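Local coordinates for protein hydrolase (Thermococcus thioreducens, PDB 6IAH) that acts as a haloacid dehalogenase superfamily phosphatase of diverse substrate specificity, binds magnesium and possibly hydrolyses phosphoglycolate, at residues A[101-105]-A[115-119]; A[107-113]-A[119-125]. All coordinates share one frame; numbering follows the deposited sequence.

Contact 1: residues A[101-105]-A[115-119]; sequences IERVF and PERLF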
loop_
_atom_site.group_PDB
_atom_site.type_symbol
_atom_site.label_atom_id
_atom_site.label_comp_id
_atom_site.label_asym_id
_atom_site.label_seq_id
_atom_site.Cartn_x
_atom_site.Cartn_y
_atom_site.Cartn_z
ATOM N N ILE A 101 19.301 -1.790 -0.536
ATOM C CA ILE A 101 18.187 -1.304 0.238
ATOM C C ILE A 101 17.010 -2.254 0.190
ATOM O O ILE A 101 16.350 -2.498 1.195
ATOM C CB ILE A 101 17.771 0.099 -0.199
ATOM C CG1 ILE A 101 18.814 1.071 0.313
ATOM C CG2 ILE A 101 16.401 0.470 0.407
ATOM C CD1 ILE A 101 18.726 2.473 -0.206
ATOM N N GLU A 102 16.747 -2.778 -0.994
ATOM C CA GLU A 102 15.657 -3.675 -1.185
ATOM C C GLU A 102 15.795 -4.947 -0.382
ATOM O O GLU A 102 14.810 -5.412 0.186
ATOM C CB GLU A 102 15.558 -3.993 -2.671
ATOM C CG GLU A 102 14.607 -5.094 -3.018
ATOM C CD GLU A 102 14.413 -5.137 -4.513
ATOM O OE1 GLU A 102 14.168 -4.071 -5.072
ATOM O OE2 GLU A 102 14.559 -6.212 -5.096
ATOM N N ARG A 103 16.997 -5.490 -0.306
ATOM C CA ARG A 103 17.255 -6.673 0.438
ATOM C C ARG A 103 17.002 -6.404 1.923
ATOM O O ARG A 103 16.369 -7.234 2.620
ATOM C CB ARG A 103 18.690 -7.181 0.199
ATOM C CG ARG A 103 18.848 -8.597 0.638
ATOM C CD ARG A 103 20.270 -9.072 0.795
ATOM N NE ARG A 103 20.270 -10.478 1.215
ATOM C CZ ARG A 103 21.297 -11.317 1.115
ATOM N NH1 ARG A 103 22.468 -10.903 0.636
ATOM N NH2 ARG A 103 21.155 -12.594 1.492
ATOM N N VAL A 104 17.456 -5.259 2.399
ATOM C CA VAL A 104 17.266 -4.927 3.843
ATOM C C VAL A 104 15.760 -4.633 4.130
ATOM O O VAL A 104 15.192 -5.145 5.091
ATOM C CB VAL A 104 18.115 -3.731 4.244
ATOM C CG1 VAL A 104 17.684 -3.181 5.618
ATOM C CG2 VAL A 104 19.600 -4.085 4.229
ATOM N N PHE A 105 15.106 -3.875 3.254
ATOM C CA PHE A 105 13.691 -3.580 3.450
ATOM C C PHE A 105 12.883 -4.885 3.534
ATOM O O PHE A 105 12.028 -5.061 4.410
ATOM C CB PHE A 105 13.166 -2.661 2.342
ATOM C CG PHE A 105 11.788 -2.103 2.595
ATOM C CD1 PHE A 105 10.661 -2.914 2.501
ATOM C CD2 PHE A 105 11.611 -0.780 2.941
ATOM C CE1 PHE A 105 9.397 -2.390 2.740
ATOM C CE2 PHE A 105 10.355 -0.250 3.139
ATOM C CZ PHE A 105 9.245 -1.056 3.039
ATOM N N PRO A 115 12.928 -15.424 1.258
ATOM C CA PRO A 115 13.962 -16.437 1.152
ATOM C C PRO A 115 15.387 -15.893 1.031
ATOM O O PRO A 115 16.304 -16.586 1.350
ATOM C CB PRO A 115 13.612 -17.187 -0.149
ATOM C CG PRO A 115 12.301 -16.788 -0.542
ATOM C CD PRO A 115 11.963 -15.494 0.143
ATOM N N GLU A 116 15.558 -14.658 0.590
ATOM C CA GLU A 116 16.886 -14.084 0.516
ATOM C C GLU A 116 17.158 -13.126 1.703
ATOM O O GLU A 116 17.951 -12.235 1.552
ATOM C CB GLU A 116 17.054 -13.359 -0.832
ATOM C CG GLU A 116 17.082 -14.288 -2.066
ATOM C CD GLU A 116 15.711 -14.793 -2.494
ATOM O OE1 GLU A 116 14.677 -14.089 -2.272
ATOM O OE2 GLU A 116 15.674 -15.913 -3.047
ATOM N N ARG A 117 16.531 -13.369 2.870
ATOM C CA ARG A 117 16.731 -12.547 4.080
ATOM C C ARG A 117 18.198 -12.343 4.399
ATOM O O ARG A 117 18.984 -13.263 4.204
ATOM C CB ARG A 117 16.071 -13.177 5.302
ATOM C CG ARG A 117 16.730 -14.427 5.902
ATOM C CD ARG A 117 15.932 -14.892 7.112
ATOM N NE ARG A 117 16.551 -15.888 7.989
ATOM C CZ ARG A 117 15.934 -17.016 8.320
ATOM N NH1 ARG A 117 14.736 -17.240 7.831
ATOM N NH2 ARG A 117 16.492 -17.885 9.119
ATOM N N LEU A 118 18.550 -11.164 4.915
ATOM C CA LEU A 118 19.925 -10.875 5.238
ATOM C C LEU A 118 20.234 -11.345 6.658
ATOM O O LEU A 118 21.378 -11.703 6.953
ATOM C CB LEU A 118 20.173 -9.387 5.019
ATOM C CG LEU A 118 21.602 -8.867 5.128
ATOM C CD1 LEU A 118 22.467 -9.269 3.933
ATOM C CD2 LEU A 118 21.567 -7.356 5.315
ATOM N N PHE A 119 19.216 -11.372 7.515
ATOM C CA PHE A 119 19.287 -11.915 8.840
ATOM C C PHE A 119 17.877 -12.367 9.239
ATOM O O PHE A 119 16.878 -12.016 8.572
ATOM C CB PHE A 119 19.781 -10.829 9.813
ATOM C CG PHE A 119 19.191 -9.471 9.570
ATOM C CD1 PHE A 119 19.811 -8.555 8.735
ATOM C CD2 PHE A 119 18.009 -9.076 10.223
ATOM C CE1 PHE A 119 19.254 -7.285 8.528
ATOM C CE2 PHE A 119 17.446 -7.810 10.026
ATOM C CZ PHE A 119 18.064 -6.906 9.163
#
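The Arg103 guanidinium has the CD1 methyl of Leu118 over one face, 3.4 Å above the plane and offset toward the rim, while Glu116 O sits at its edge. Arg103 belongs to helix 100-110, and residues 115-119 are the loop that turns back along it. With helix 17-32 alongside, this is consistent with the last helix of a helical C1-type HAD cap, just where the chain heads back to the core domain. The arginine reaches the loop because CG stands anti to the backbone N (chi1 -163°) and the chain is extended as far as NE. From there Arg103 NE donates to Glu116 O at 2.9 Å, meeting the carbonyl nearly head-on (C=O...N 169°), though the oxygen lies slightly out of the guanidinium plane. Arg103 NH2 adds a weak bond to Glu116 O at 3.2 Å, so two N-H groups converge on one acceptor. Arg117 O approaches Arg103 NH2 obliquely at 3.5 Å. Leu118 crosses the arginine chain at about a right angle and divides its methyls between two neighbours: CD1 goes to the guanidinium, CD2 to Val104. On that inner side Tyr28 of helix 17-32 touches both Val104 and Leu118. Across the contact itself, the apolar meeting is Val104 CG2 against Leu118 CD2, 4.0 Å apart.

Contact 2: residues A[107-113]-A[119-125]; sequences TFYLGRE and FDFPGLW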
loop_
_atom_site.group_PDB
_atom_site.type_symbol
_atom_site.label_atom_id
_atom_site.label_comp_id
_atom_site.label_asym_id
_atom_site.label_seq_id
_atom_site.Cartn_x
_atom_site.Cartn_y
_atom_site.Cartn_z
ATOM N N THR A 107 13.850 -7.934 4.214
ATOM C CA THR A 107 14.203 -8.617 5.451
ATOM C C THR A 107 13.323 -8.110 6.630
ATOM O O THR A 107 12.758 -8.922 7.359
ATOM C CB THR A 107 15.719 -8.466 5.736
ATOM O OG1 THR A 107 16.456 -9.063 4.645
ATOM C CG2 THR A 107 16.109 -9.151 7.042
ATOM N N PHE A 108 13.168 -6.793 6.750
ATOM C CA PHE A 108 12.399 -6.180 7.850
ATOM C C PHE A 108 10.868 -6.399 7.648
ATOM O O PHE A 108 10.162 -6.714 8.601
ATOM C CB PHE A 108 12.674 -4.682 7.980
ATOM C CG PHE A 108 13.952 -4.349 8.666
ATOM C CD1 PHE A 108 14.242 -4.862 9.933
ATOM C CD2 PHE A 108 14.876 -3.468 8.086
ATOM C CE1 PHE A 108 15.443 -4.525 10.569
ATOM C CE2 PHE A 108 16.063 -3.147 8.714
ATOM C CZ PHE A 108 16.336 -3.646 9.959
ATOM N N TYR A 109 10.382 -6.280 6.405
ATOM C CA TYR A 109 8.937 -6.316 6.163
ATOM C C TYR A 109 8.452 -7.780 6.113
ATOM O O TYR A 109 7.462 -8.113 6.774
ATOM C CB TYR A 109 8.525 -5.533 4.879
ATOM C CG TYR A 109 7.022 -5.600 4.657
ATOM C CD1 TYR A 109 6.148 -4.876 5.457
ATOM C CD2 TYR A 109 6.483 -6.466 3.689
ATOM C CE1 TYR A 109 4.764 -4.961 5.305
ATOM C CE2 TYR A 109 5.113 -6.559 3.515
ATOM C CZ TYR A 109 4.263 -5.822 4.298
ATOM O OH TYR A 109 2.920 -5.987 4.110
ATOM N N LEU A 110 9.142 -8.623 5.314
ATOM C CA LEU A 110 8.788 -9.992 5.127
ATOM C C LEU A 110 9.386 -10.979 6.155
ATOM O O LEU A 110 8.774 -12.005 6.402
ATOM C CB LEU A 110 9.144 -10.467 3.714
ATOM C CG LEU A 110 8.439 -9.757 2.561
ATOM C CD1 LEU A 110 8.956 -10.370 1.273
ATOM C CD2 LEU A 110 6.928 -9.949 2.628
ATOM N N GLY A 111 10.564 -10.693 6.709
ATOM C CA GLY A 111 11.183 -11.575 7.686
ATOM C C GLY A 111 11.419 -12.934 7.105
ATOM O O GLY A 111 11.889 -13.043 5.965
ATOM N N ARG A 112 10.916 -13.963 7.796
ATOM C CA ARG A 112 11.146 -15.330 7.355
ATOM C C ARG A 112 10.418 -15.691 6.077
ATOM O O ARG A 112 10.779 -16.713 5.454
ATOM C CB ARG A 112 10.826 -16.346 8.436
ATOM C CG ARG A 112 11.680 -16.151 9.677
ATOM C CD ARG A 112 11.202 -17.106 10.735
ATOM N NE ARG A 112 12.166 -17.232 11.819
ATOM C CZ ARG A 112 11.955 -17.910 12.935
ATOM N NH1 ARG A 112 10.797 -18.476 13.135
ATOM N NH2 ARG A 112 12.889 -17.978 13.855
ATOM N N GLU A 113 9.429 -14.881 5.676
ATOM C CA GLU A 113 8.748 -15.085 4.385
ATOM C C GLU A 113 9.647 -14.743 3.202
ATOM O O GLU A 113 9.298 -15.048 2.046
ATOM C CB GLU A 113 7.460 -14.264 4.284
ATOM C CG GLU A 113 6.340 -14.611 5.287
ATOM C CD GLU A 113 5.765 -16.006 5.148
ATOM O OE1 GLU A 113 5.584 -16.514 3.978
ATOM O OE2 GLU A 113 5.470 -16.608 6.202
ATOM N N PHE A 119 19.216 -11.372 7.515
ATOM C CA PHE A 119 19.287 -11.915 8.840
ATOM C C PHE A 119 17.877 -12.367 9.239
ATOM O O PHE A 119 16.878 -12.016 8.572
ATOM C CB PHE A 119 19.781 -10.829 9.813
ATOM C CG PHE A 119 19.191 -9.471 9.570
ATOM C CD1 PHE A 119 19.811 -8.555 8.735
ATOM C CD2 PHE A 119 18.009 -9.076 10.223
ATOM C CE1 PHE A 119 19.254 -7.285 8.528
ATOM C CE2 PHE A 119 17.446 -7.810 10.026
ATOM C CZ PHE A 119 18.064 -6.906 9.163
ATOM N N ASP A 120 17.787 -13.118 10.316
ATOM C CA ASP A 120 16.520 -13.602 10.840
ATOM C C ASP A 120 15.834 -12.415 11.535
ATOM O O ASP A 120 16.426 -11.709 12.338
ATOM C CB ASP A 120 16.760 -14.794 11.816
ATOM C CG ASP A 120 15.449 -15.560 12.200
ATOM O OD1 ASP A 120 14.390 -15.340 11.608
ATOM O OD2 ASP A 120 15.466 -16.428 13.099
ATOM N N PHE A 121 14.579 -12.175 11.176
ATOM C CA PHE A 121 13.830 -11.063 11.680
ATOM C C PHE A 121 12.359 -11.434 11.579
ATOM O O PHE A 121 11.927 -12.115 10.569
ATOM C CB PHE A 121 14.095 -9.763 10.907
ATOM C CG PHE A 121 13.543 -8.543 11.581
ATOM C CD1 PHE A 121 14.248 -7.909 12.582
ATOM C CD2 PHE A 121 12.287 -8.039 11.242
ATOM C CE1 PHE A 121 13.715 -6.788 13.246
ATOM C CE2 PHE A 121 11.780 -6.896 11.840
ATOM C CZ PHE A 121 12.486 -6.286 12.874
ATOM N N PRO A 122 11.607 -11.077 12.621
ATOM C CA PRO A 122 10.149 -11.358 12.606
ATOM C C PRO A 122 9.458 -10.296 11.724
ATOM O O PRO A 122 9.393 -9.129 12.086
ATOM C CB PRO A 122 9.723 -11.239 14.090
ATOM C CG PRO A 122 10.878 -10.725 14.833
ATOM C CD PRO A 122 11.993 -10.356 13.875
ATOM N N GLY A 123 9.043 -10.698 10.534
ATOM C CA GLY A 123 8.471 -9.776 9.599
ATOM C C GLY A 123 7.461 -8.787 10.166
ATOM O O GLY A 123 6.493 -9.193 10.819
ATOM N N LEU A 124 7.635 -7.517 9.829
ATOM C CA LEU A 124 6.672 -6.446 10.189
ATOM C C LEU A 124 5.312 -6.618 9.550
ATOM O O LEU A 124 4.358 -6.098 10.092
ATOM C CB LEU A 124 7.208 -5.059 9.886
ATOM C CG LEU A 124 8.381 -4.591 10.756
ATOM C CD1 LEU A 124 9.019 -3.363 10.119
ATOM C CD2 LEU A 124 7.964 -4.374 12.209
ATOM N N TRP A 125 5.191 -7.421 8.476
ATOM C CA TRP A 125 3.874 -7.682 7.925
ATOM C C TRP A 125 2.893 -8.304 8.975
ATOM O O TRP A 125 1.683 -8.113 8.879
ATOM C CB TRP A 125 3.946 -8.551 6.646
ATOM C CG TRP A 125 4.225 -9.990 6.927
ATOM C CD1 TRP A 125 5.467 -10.583 7.093
ATOM C CD2 TRP A 125 3.269 -11.071 6.976
ATOM N NE1 TRP A 125 5.321 -11.926 7.324
ATOM C CE2 TRP A 125 3.997 -12.262 7.254
ATOM C CE3 TRP A 125 1.884 -11.140 6.887
ATOM C CZ2 TRP A 125 3.368 -13.515 7.384
ATOM C CZ3 TRP A 125 1.261 -12.366 7.056
ATOM C CH2 TRP A 125 1.998 -13.537 7.289
HETATM O O HOH W 1 7.790 -13.407 9.200
HETATM O O HOH W 2 8.980 -13.724 9.643
#
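Phe108 links Phe119 and Phe121 in an aromatic cluster through two T-shaped contacts of opposite sense. It receives the edge of Phe119 on its own face (centroids 5.4 Å apart) and turns its edge into the face of Phe121, the planes almost perpendicular at 88°. There are also two CH-pi contacts. With Thr107 OG1 beside the backbone N (chi1 -61°), CG2 is left anti to it and lies over the centre of the Phe119 ring at 3.6 Å; Trp125 CB rests over a face of Tyr109, whose hydroxyl is bonded to Glu128. Backbone bonds tie the helix end to the start of a 3-10 turn: Leu124 N to Phe108 O and Trp125 N to Tyr109 O, both 2.9 Å. Gly111, with positive phi, and Gly123 let the backbones meet, CA to CA 3.8 Å apart. The ionic part is a side-on salt bridge: Arg112 NE meets Asp120 OD1 at 2.9 Å and Arg112 NH2 meets Asp120 OD2 at 3.1 Å, through the syn lone pairs of a nearly coplanar carboxylate. Two nearly coplanar bonds restrict the rotation of both groups, so directional polar pairing holds the exposed rim while ring packing and backbone bonds hold the more buried side.

In the fold
Both contacts fold the chain after helix 100-110 back onto that helix, and their segments alternate along the sequence, with Phe119 common to both and centres about 8 Å apart. Contact 1 is a surface contact on the first half of the helix: an arginine-to-carbonyl bond and a little aliphatic packing. Contact 2, at the helix's C-terminal end, is partly buried and far larger, 679 against 254 Å², with ring packing, backbone bonds and a salt bridge at its rim. Thr107 OG1 joins them, bonded to Arg103 O and probably to Leu118 N. Contact 1 lies away from the metal sites, whereas in contact 2 the Tyr109 side chain comes within about 6 Å of that of magnesium-binding Asp8.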